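Local coordinates for putative ABC transporter subunit, substrate-binding component (Rhodopseudomonas palustris, PDB 4EVQ), which binds 4-hydroxybenzoate and, as the solute-binding component of an ABC transporter, probably delivers such aromatic compounds for uptake, at residues Gly27-Leu32 against Gly88-Gly93; Lys173-Thr176 against Glu181-Lys184. One frame throughout, in Å; residues are numbered along the deposited sequence. Where two conformers were deposited one is given.

Contact 1 (Gly27-Leu32 against Gly88-Gly93); sequences GTYAPL and GTVHSG. With PHB (p-hydroxybenzoic acid), chain H; ACT (acetate ion), chain G.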
ATOM      1  N   GLY A  27     -11.312   6.791  11.417  1.00 12.59           N
ATOM      2  CA  GLY A  27     -10.015   6.954  12.018  1.00 12.60           C
ATOM      3  C   GLY A  27      -8.947   7.434  11.060  1.00 11.01           C
ATOM      4  O   GLY A  27      -9.193   7.963   9.950  1.00 11.49           O
ATOM      5  N   THR A  28      -7.719   7.208  11.499  1.00 10.99           N
ATOM      6  CA  THR A  28      -6.612   7.890  10.864  1.00 11.99           C
ATOM      7  C   THR A  28      -6.404   7.471   9.386  1.00 11.46           C
ATOM      8  O   THR A  28      -5.956   8.254   8.549  1.00 11.98           O
ATOM      9  CB  THR A  28      -5.356   7.729  11.678  1.00 15.41           C
ATOM     10  OG1 THR A  28      -4.409   8.755  11.295  1.00 17.42           O
ATOM     11  CG2 THR A  28      -4.719   6.443  11.415  1.00 17.64           C
ATOM     12  N   TYR A  29      -6.792   6.249   9.049  1.00  9.23           N
ATOM     13  CA  TYR A  29      -6.615   5.776   7.706  1.00  9.79           C
ATOM     14  C   TYR A  29      -7.897   5.779   6.870  1.00  9.44           C
ATOM     15  O   TYR A  29      -7.950   5.213   5.793  1.00  8.97           O
ATOM     16  CB  TYR A  29      -5.982   4.394   7.757  1.00  8.80           C
ATOM     17  CG  TYR A  29      -4.492   4.352   8.121  1.00  7.45           C
ATOM     18  CD1 TYR A  29      -3.630   5.391   7.854  1.00  7.51           C
ATOM     19  CD2 TYR A  29      -3.946   3.209   8.682  1.00  8.12           C
ATOM     20  CE1 TYR A  29      -2.274   5.277   8.118  1.00  7.77           C
ATOM     21  CE2 TYR A  29      -2.608   3.096   8.982  1.00  7.23           C
ATOM     22  CZ  TYR A  29      -1.760   4.132   8.690  1.00  7.46           C
ATOM     23  OH  TYR A  29      -0.404   4.042   8.929  1.00  7.73           O
ATOM     24  N   ALA A  30      -8.935   6.456   7.361  1.00  8.80           N
ATOM     25  CA  ALA A  30     -10.160   6.581   6.586  1.00  9.48           C
ATOM     26  C   ALA A  30      -9.950   7.052   5.110  1.00  9.51           C
ATOM     27  O   ALA A  30     -10.601   6.530   4.233  1.00 10.56           O
ATOM     28  CB  ALA A  30     -11.154   7.515   7.316  1.00 10.37           C
ATOM     29  N   PRO A  31      -9.051   8.006   4.845  1.00  8.95           N
ATOM     30  CA  PRO A  31      -8.887   8.394   3.438  1.00  9.09           C
ATOM     31  C   PRO A  31      -8.300   7.297   2.561  1.00  9.03           C
ATOM     32  O   PRO A  31      -8.606   7.242   1.352  1.00 10.01           O
ATOM     33  CB  PRO A  31      -7.916   9.569   3.491  1.00 10.90           C
ATOM     34  CG  PRO A  31      -7.953  10.012   4.897  1.00 14.10           C
ATOM     35  CD  PRO A  31      -8.282   8.889   5.742  1.00 11.49           C
ATOM     36  N   LEU A  32      -7.511   6.422   3.177  1.00  7.43           N
ATOM     37  CA  LEU A  32      -6.942   5.289   2.429  1.00  7.64           C
ATOM     38  C   LEU A  32      -8.053   4.255   2.166  1.00  8.47           C
ATOM     39  O   LEU A  32      -8.136   3.712   1.078  1.00  9.13           O
ATOM     40  CB  LEU A  32      -5.795   4.636   3.210  1.00  7.32           C
ATOM     41  CG  LEU A  32      -4.447   5.366   3.228  1.00  8.18           C
ATOM     42  CD1 LEU A  32      -4.521   6.754   3.876  1.00 10.07           C
ATOM     43  CD2 LEU A  32      -3.416   4.512   3.912  1.00  8.88           C
ATOM     44  N   GLY A  88      -9.182  -6.922   2.025  1.00  9.51           N
ATOM     45  CA  GLY A  88      -8.773  -6.022   3.103  1.00 10.37           C
ATOM     46  C   GLY A  88      -7.362  -6.353   3.497  1.00  8.07           C
ATOM     47  O   GLY A  88      -6.784  -7.358   3.047  1.00  9.18           O
ATOM     48  N   THR A  89      -6.677  -5.482   4.245  1.00  8.48           N
ATOM     49  CA  THR A  89      -7.088  -4.167   4.672  1.00  7.76           C
ATOM     50  C   THR A  89      -5.898  -3.205   4.542  1.00  7.23           C
ATOM     51  O   THR A  89      -4.935  -3.512   3.806  1.00  8.58           O
ATOM     52  CB  THR A  89      -7.633  -4.237   6.083  1.00 10.49           C
ATOM     53  OG1 THR A  89      -8.080  -2.910   6.496  1.00 10.99           O
ATOM     54  CG2 THR A  89      -6.605  -4.738   7.079  1.00 11.64           C
ATOM     55  N   VAL A  90      -5.934  -2.068   5.221  1.00  7.83           N
ATOM     56  CA  VAL A  90      -4.855  -1.076   5.211  1.00  7.07           C
ATOM     57  C   VAL A  90      -3.773  -1.279   6.223  1.00  7.50           C
ATOM     58  O   VAL A  90      -2.601  -1.314   5.866  1.00  8.00           O
ATOM     59  CB  VAL A  90      -5.459   0.347   5.364  1.00  7.38           C
ATOM     60  CG1 VAL A  90      -4.386   1.411   5.594  1.00  8.19           C
ATOM     61  CG2 VAL A  90      -6.283   0.706   4.113  1.00  8.25           C
ATOM     62  N   HIS A  91      -4.138  -1.418   7.483  1.00  7.53           N
ATOM     63  CA  HIS A  91      -3.187  -1.481   8.608  1.00  7.36           C
ATOM     64  C   HIS A  91      -2.614  -2.894   8.751  1.00  6.64           C
ATOM     65  O   HIS A  91      -3.367  -3.859   8.800  1.00  7.84           O
ATOM     66  CB  HIS A  91      -3.961  -1.043   9.863  1.00  8.04           C
ATOM     67  CG  HIS A  91      -3.158  -0.954  11.127  1.00  8.66           C
ATOM     68  ND1 HIS A  91      -2.698  -2.059  11.811  1.00  9.51           N
ATOM     69  CD2 HIS A  91      -2.863   0.112  11.906  1.00  9.15           C
ATOM     70  CE1 HIS A  91      -2.117  -1.673  12.934  1.00  9.19           C
ATOM     71  NE2 HIS A  91      -2.183  -0.357  13.006  1.00 10.05           N
ATOM     72  N   SER A  92      -1.300  -2.998   8.773  1.00  7.06           N
ATOM     73  CA  SER A  92      -0.639  -4.293   8.786  1.00  7.83           C
ATOM     74  C   SER A  92      -0.978  -5.156   9.967  1.00  8.00           C
ATOM     75  O   SER A  92      -1.007  -6.369   9.840  1.00  8.96           O
ATOM     76  CB  SER A  92       0.877  -4.128   8.753  1.00  8.43           C
ATOM     77  OG  SER A  92       1.379  -3.890   7.462  1.00  7.87           O
ATOM     78  N   GLY A  93      -1.190  -4.568  11.135  1.00  8.46           N
ATOM     79  CA  GLY A  93      -1.564  -5.369  12.288  1.00  8.92           C
ATOM     80  C   GLY A  93      -2.957  -5.989  12.130  1.00  9.65           C
ATOM     81  O   GLY A  93      -3.145  -7.164  12.470  1.00 10.99           O
TER
HETATM   82  C1' PHB H 406       0.343  -0.654   6.719  1.00  6.09           C
HETATM   83  O1' PHB H 406      -0.014  -0.642   7.919  1.00  6.61           O
HETATM   84  O2' PHB H 406       0.752  -1.729   6.127  1.00  7.16           O
HETATM   85  C1  PHB H 406       0.311   0.562   5.880  1.00  5.93           C
HETATM   86  C2  PHB H 406      -0.556   1.602   6.218  1.00  6.44           C
HETATM   87  C3  PHB H 406      -0.578   2.753   5.447  1.00  6.91           C
HETATM   88  C4  PHB H 406       0.255   2.867   4.382  1.00  6.92           C
HETATM   89  C5  PHB H 406       1.107   1.841   4.014  1.00  6.17           C
HETATM   90  C6  PHB H 406       1.122   0.713   4.780  1.00  6.48           C
HETATM   91  O4  PHB H 406       0.252   3.979   3.624  1.00 13.73           O
HETATM   92  C   ACT G 405      -7.005   4.716  14.639  1.00 21.01           C
HETATM   93  O   ACT G 405      -7.114   5.640  15.490  1.00 23.20           O
HETATM   94  OXT ACT G 405      -7.447   4.896  13.459  1.00 18.93           O
HETATM   95  CH3 ACT G 405      -6.394   3.419  15.017  1.00 20.62           C
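CG of Tyr29 stands anti to its carbonyl carbon (chi1 -74°) and CG1 of Val90 anti to its backbone N (chi1 171°), which brings the ring and the methyl together in the wall of the ligand pocket of this periplasmic-binding-protein fold. The two side chains meet at a slant, with Tyr29 CD2 3.6 Å from Val90 CG1. The same methyl is touched by Leu32, whose CD2 lies 3.7 Å from Val90 CG1 in a roughly perpendicular approach. His91 adds a looser contact, its CD2 4.2 Å from Tyr29 CE2; its ring also stacks on Tyr161.

Tyr29 is covered on both faces. Thr28 CG2 sits 3.8 Å above the plane on one, toward the rim, while p-hydroxybenzoic acid lies over the other, its C3 3.7 Å from Tyr29 CZ. Tyr29 OH is hydrogen-bonded to Tyr161 OH, which helps to fix the far end of the ring. A leucine in place of Tyr29 would probably deprive Tyr161 of this partner and open a gap beside the ligand ring.

The segment 88-93 also grips the ligand carboxylate at the start of helix 92-105, where the helix end is likely to favour the negative charge. Ser92 N donates to O1' of the ligand at 2.8 Å (151°), and Ser92 OG donates to its O2' at 2.6 Å. Tyr161, Ser215 and Gly115 also hydrogen-bond to the ligand. One residue before Ser92, His91 caps the helix, its ND1 accepting a weak bond from Gly93 N at 3.0 Å.

Contact 2 (Lys173-Thr176 against Glu181-Lys184); sequences KSFT and EVVK. With SO4 (sulfate ion), chain E.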
ATOM      1  N   LYS A 173      18.518  -1.984   6.347  1.00 11.83           N
ATOM      2  CA  LYS A 173      19.320  -3.009   5.703  1.00 13.67           C
ATOM      3  C   LYS A 173      19.987  -2.512   4.462  1.00 13.51           C
ATOM      4  O   LYS A 173      21.183  -2.751   4.281  1.00 14.52           O
ATOM      5  CB  LYS A 173      18.489  -4.244   5.422  1.00 14.60           C
ATOM      6  CG  LYS A 173      18.111  -4.970   6.688  1.00 17.24           C
ATOM      7  CD  LYS A 173      17.168  -6.118   6.416  1.00 19.92           C
ATOM      8  CE  LYS A 173      16.599  -6.636   7.729  1.00 23.56           C
ATOM      9  NZ  LYS A 173      15.403  -7.490   7.513  1.00 25.88           N
ATOM     10  N   SER A 174      19.298  -1.826   3.583  0.57 13.17           N
ATOM     11  CA  SER A 174      19.939  -1.384   2.353  0.57 12.69           C
ATOM     12  C   SER A 174      20.787  -0.148   2.535  0.57 13.21           C
ATOM     13  O   SER A 174      21.783   0.043   1.794  0.57 12.88           O
ATOM     14  CB  SER A 174      18.914  -1.174   1.230  0.57 13.70           C
ATOM     15  OG  SER A 174      18.060  -0.107   1.570  0.57 13.54           O
ATOM     16  N   PHE A 175      20.466   0.674   3.522  1.00 12.92           N
ATOM     17  CA  PHE A 175      21.267   1.857   3.784  1.00 12.92           C
ATOM     18  C   PHE A 175      22.582   1.472   4.424  1.00 14.27           C
ATOM     19  O   PHE A 175      23.653   1.977   4.006  1.00 16.24           O
ATOM     20  CB  PHE A 175      20.491   2.807   4.688  1.00 13.08           C
ATOM     21  CG  PHE A 175      20.984   4.247   4.638  1.00 13.30           C
ATOM     22  CD1 PHE A 175      20.742   5.044   3.539  1.00 12.31           C
ATOM     23  CD2 PHE A 175      21.711   4.792   5.695  1.00 13.28           C
ATOM     24  CE1 PHE A 175      21.188   6.363   3.490  1.00 13.04           C
ATOM     25  CE2 PHE A 175      22.126   6.122   5.648  1.00 13.75           C
ATOM     26  CZ  PHE A 175      21.857   6.896   4.563  1.00 13.17           C
ATOM     27  N   THR A 176      22.552   0.564   5.379  1.00 14.35           N
ATOM     28  CA  THR A 176      23.786   0.134   5.999  1.00 15.68           C
ATOM     29  C   THR A 176      24.604  -0.802   5.089  1.00 17.82           C
ATOM     30  O   THR A 176      25.844  -0.787   5.186  1.00 19.35           O
ATOM     31  CB  THR A 176      23.559  -0.556   7.364  1.00 17.58           C
ATOM     32  OG1 THR A 176      22.856  -1.786   7.192  1.00 20.12           O
ATOM     33  CG2 THR A 176      22.813   0.349   8.320  1.00 16.71           C
ATOM     34  N   GLU A 181      25.108   5.152   7.591  1.00 17.20           N
ATOM     35  CA  GLU A 181      24.868   4.964   9.003  1.00 16.49           C
ATOM     36  C   GLU A 181      23.493   5.502   9.358  1.00 15.29           C
ATOM     37  O   GLU A 181      23.115   6.556   8.870  1.00 15.50           O
ATOM     38  CB  GLU A 181      25.889   5.742   9.823  1.00 19.55           C
ATOM     39  CG  GLU A 181      27.278   5.347   9.632  1.00 27.26           C
ATOM     40  CD  GLU A 181      28.121   5.849  10.782  1.00 34.09           C
ATOM     41  OE1 GLU A 181      27.691   6.812  11.497  1.00 36.85           O
ATOM     42  OE2 GLU A 181      29.197   5.261  10.985  1.00 37.16           O
ATOM     43  N   VAL A 182      22.764   4.759  10.193  1.00 14.75           N
ATOM     44  CA  VAL A 182      21.478   5.213  10.716  1.00 13.78           C
ATOM     45  C   VAL A 182      21.770   5.558  12.164  1.00 13.74           C
ATOM     46  O   VAL A 182      22.045   4.690  12.996  1.00 15.77           O
ATOM     47  CB  VAL A 182      20.424   4.130  10.605  1.00 13.73           C
ATOM     48  CG1 VAL A 182      19.108   4.667  11.130  1.00 15.49           C
ATOM     49  CG2 VAL A 182      20.283   3.701   9.147  1.00 15.49           C
ATOM     50  N   VAL A 183      21.737   6.852  12.476  1.00 12.71           N
ATOM     51  CA  VAL A 183      22.191   7.277  13.799  1.00 13.52           C
ATOM     52  C   VAL A 183      21.125   7.234  14.889  1.00 14.00           C
ATOM     53  O   VAL A 183      21.447   7.278  16.075  1.00 16.13           O
ATOM     54  CB  VAL A 183      22.887   8.637  13.760  1.00 17.11           C
ATOM     55  CG1 VAL A 183      24.124   8.563  12.840  1.00 18.57           C
ATOM     56  CG2 VAL A 183      21.985   9.758  13.371  1.00 17.42           C
ATOM     57  N   LYS A 184      19.864   7.130  14.474  1.00 11.76           N
ATOM     58  CA  LYS A 184      18.768   7.030  15.421  1.00 11.42           C
ATOM     59  C   LYS A 184      17.516   6.599  14.705  1.00 11.07           C
ATOM     60  O   LYS A 184      17.278   7.017  13.595  1.00 10.91           O
ATOM     61  CB  LYS A 184      18.517   8.370  16.105  1.00 14.39           C
ATOM     62  CG  LYS A 184      17.678   8.308  17.372  1.00 14.96           C
ATOM     63  CD  LYS A 184      18.430   7.733  18.529  1.00 17.13           C
ATOM     64  CE  LYS A 184      19.537   8.654  18.979  1.00 18.38           C
ATOM     65  NZ  LYS A 184      20.271   8.109  20.176  1.00 21.12           N
TER
HETATM   66  S   SO4 E 403      18.221   6.400  22.745  0.67 29.55           S
HETATM   67  O1  SO4 E 403      16.974   6.106  23.470  0.67 30.63           O
HETATM   68  O2  SO4 E 403      18.045   7.723  22.117  0.67 27.95           O
HETATM   69  O3  SO4 E 403      18.525   5.368  21.761  0.67 30.26           O
HETATM   70  O4  SO4 E 403      19.345   6.447  23.697  0.67 30.17           O
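The last turn of helix 162-177 comes nearest the start of strand 181-188 at Thr176 and Glu181, whose CA atoms are 5.8 Å apart. Phe175 supplies most of the contact from the helix side. Its CG is anti to the backbone N (chi1 -160°), a setting that carries the ring toward the strand and presents its rim to the backbone there. CE2 of Phe175 comes 3.4 Å from Glu181 O, which lies close to the ring plane, so the weakly positive C-H edge faces the carbonyl oxygen instead of the ring face. The neighbouring rim atom, Phe175 CD2, meets Val182 CG2 at 3.9 Å, the two side chains inclined to one another.

This is packing inside a beta-alpha-beta unit made of strand 153-159, helix 162-177 and strand 181-188, the last of these running parallel to the first at one margin of the seven-stranded sheet. Phe175 is buried there against Ala154 of the neighbouring strand and against Met146 and Ile147 of helix 135-148. Toward the solvent side, Thr176 CG2 makes a more distant approach to Val182 CG2, at 4.3 Å, while the Thr176 hydroxyl turns back to its own helix and bonds to Lys172 O. The side chain of Glu181 starts away from the helix, and its share of the contact falls to the backbone. Further along the strand, the chain of Lys184 is bent at chi2 (73°) and chi3 (68°), and its NZ donates to O2 of a sulfate ion, probably from the crystallisation liquor, at 3.0 Å.

How the contacts relate
From the N terminus, the chain leaves strand 17-23 and reaches 27-32 at the start of helix 30-46; contact 1 closes when, after 55 intervening residues, 88-93 follows strand 85-88 into helix 92-105. That loop is long and contains both helix and strand. Contact 2 opens only afterwards and closes over just four intervening residues, at the turn from helix 162-177 into strand 181-188. The two loops therefore follow in series, neither nested nor crossed. Contact 1 joins two helix starts beside the six-stranded sheet, at the ligand; contact 2 ties helix to edge strand on the seven-stranded sheet. Their centres lie about 28 Å apart and they do not touch.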